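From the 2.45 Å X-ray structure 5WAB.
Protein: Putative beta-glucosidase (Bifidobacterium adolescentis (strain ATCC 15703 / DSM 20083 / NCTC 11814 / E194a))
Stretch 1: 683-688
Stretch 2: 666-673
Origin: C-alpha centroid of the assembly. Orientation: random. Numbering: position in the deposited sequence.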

# COMPACT_ATOMS: atom_id res chain seq x y z
N ASP A 683 -0.57 -39.34 0.49
CA ASP A 683 -0.86 -38.09 1.18
C ASP A 683 -2.33 -37.92 1.52
O ASP A 683 -2.67 -37.00 2.28
CB ASP A 683 -0.39 -36.90 0.34
N ASP A 684 -3.21 -38.77 0.98
CA ASP A 684 -4.65 -38.69 1.27
C ASP A 684 -4.97 -39.49 2.53
O ASP A 684 -4.49 -40.61 2.68
CB ASP A 684 -5.46 -39.23 0.10
N PRO A 685 -5.78 -38.94 3.44
CA PRO A 685 -6.15 -39.71 4.64
C PRO A 685 -6.82 -41.03 4.31
O PRO A 685 -6.55 -42.04 4.99
CB PRO A 685 -7.10 -38.76 5.39
CG PRO A 685 -6.70 -37.40 4.93
CD PRO A 685 -6.30 -37.56 3.49
N VAL A 686 -7.67 -41.07 3.29
CA VAL A 686 -8.31 -42.33 2.90
C VAL A 686 -7.30 -43.25 2.23
O VAL A 686 -7.33 -44.47 2.42
CB VAL A 686 -9.52 -42.05 1.98
CG1 VAL A 686 -10.18 -43.36 1.57
CG2 VAL A 686 -10.51 -41.14 2.68
N GLY A 687 -6.39 -42.69 1.43
CA GLY A 687 -5.39 -43.50 0.77
C GLY A 687 -4.21 -43.89 1.64
O GLY A 687 -3.48 -44.82 1.29
N SER A 688 -3.99 -43.18 2.75
CA SER A 688 -2.89 -43.53 3.64
C SER A 688 -3.09 -44.90 4.27
O SER A 688 -2.12 -45.61 4.55
CB SER A 688 -2.73 -42.47 4.73
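Stretch 2 666-673: DGKALPLD

Stretch 2 has no regular helix or strand. It runs as an irregular, mostly extended strip past the turn at Asp 684 and the weakly bonded helix at about 685-688. Asp 666 and Gly 667 depart from the extended conformation, and Gly 667 has a positive phi of 77°, a value that by itself favours glycine.

The two segments run in the same general sense at the contact. Asp 684 lies nearest Ala 669, with their CA atoms 5.3 Å apart. Further on, Gly 687 lies nearest Leu 672, CA to CA 8.1 Å. The buried surface is small, 247 Å² summed over both sides.

The contact is mainly van der Waals packing. Ala 669 points its CB toward stretch 1. CB of Ala 669 lies 4.1 Å from CD of Pro 685 and 4.5 Å from CG2 of Val 686. The CA-to-CB bond of Leu 672 also points toward stretch 1; its chi1 is m and chi2 t. CD1 of Leu 672 is 4.3 Å from CB of Asp 684 and 4.2 Å from CA of Gly 687. The absence of a side chain at Gly 687 matters here, because an ideal CB would lie a tight 3.3 Å from Leu 672 CD1.

The proline ring also meets backbone carbonyls. CG of Pro 685 lies 3.4 Å from O of Gly 667, and CD of Pro 685 lies 4.0 Å from O of Lys 668.

No hydrogen bond links the two stretches among the modelled atoms; the Asp 684 carboxylate is not modelled. Each stretch also has polar links of its own. Lys 668 NZ forms a salt bridge with Asp 666 OD2 at 2.8 Å, and Lys 668 N donates to Asp 666 OD1 at 3.2 Å. In stretch 1, Ser 688 N donates to Asp 684 O at 2.6 Å.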

# COMPACT_ATOMS: atom_id res chain seq x y z
N ASP A 666 -4.31 -30.41 7.08
CA ASP A 666 -5.73 -30.13 7.32
C ASP A 666 -6.65 -31.29 6.98
O ASP A 666 -7.86 -31.15 7.11
CB ASP A 666 -6.17 -28.87 6.55
CG ASP A 666 -5.90 -28.97 5.07
OD1 ASP A 666 -5.80 -30.09 4.54
OD2 ASP A 666 -5.80 -27.91 4.43
N GLY A 667 -6.11 -32.42 6.53
CA GLY A 667 -6.91 -33.60 6.32
C GLY A 667 -7.77 -33.62 5.08
O GLY A 667 -8.54 -34.57 4.91
N LYS A 668 -7.68 -32.61 4.21
CA LYS A 668 -8.50 -32.60 3.00
C LYS A 668 -8.15 -33.76 2.09
O LYS A 668 -6.98 -33.97 1.75
CB LYS A 668 -8.35 -31.27 2.26
CG LYS A 668 -8.94 -30.06 2.99
CD LYS A 668 -8.85 -28.81 2.13
CE LYS A 668 -9.35 -27.58 2.88
NZ LYS A 668 -8.44 -27.15 3.98
N ALA A 669 -9.17 -34.51 1.68
CA ALA A 669 -9.02 -35.68 0.83
C ALA A 669 -9.57 -35.41 -0.57
O ALA A 669 -10.35 -34.49 -0.80
CB ALA A 669 -9.73 -36.89 1.44
N LEU A 670 -9.14 -36.26 -1.50
CA LEU A 670 -9.44 -36.15 -2.91
C LEU A 670 -10.14 -37.39 -3.41
O LEU A 670 -9.82 -38.50 -2.95
CB LEU A 670 -8.13 -36.00 -3.71
CG LEU A 670 -7.22 -34.78 -3.60
CD1 LEU A 670 -5.89 -35.14 -4.22
CD2 LEU A 670 -7.83 -33.59 -4.29
N PRO A 671 -11.13 -37.27 -4.29
CA PRO A 671 -11.64 -38.47 -4.95
C PRO A 671 -10.47 -39.11 -5.69
O PRO A 671 -9.84 -38.48 -6.54
CB PRO A 671 -12.71 -37.94 -5.90
CG PRO A 671 -13.13 -36.62 -5.33
CD PRO A 671 -11.94 -36.07 -4.58
N LEU A 672 -10.19 -40.37 -5.37
CA LEU A 672 -9.09 -41.09 -5.99
C LEU A 672 -9.59 -41.96 -7.13
O LEU A 672 -10.66 -42.57 -7.04
CB LEU A 672 -8.33 -41.92 -4.96
CG LEU A 672 -7.74 -41.08 -3.82
CD1 LEU A 672 -6.99 -41.95 -2.81
CD2 LEU A 672 -6.82 -40.00 -4.38
N ASP A 673 -8.81 -42.02 -8.21
CA ASP A 673 -9.19 -42.77 -9.40
C ASP A 673 -7.96 -43.49 -9.93
O ASP A 673 -6.91 -43.53 -9.27
CB ASP A 673 -9.80 -41.83 -10.46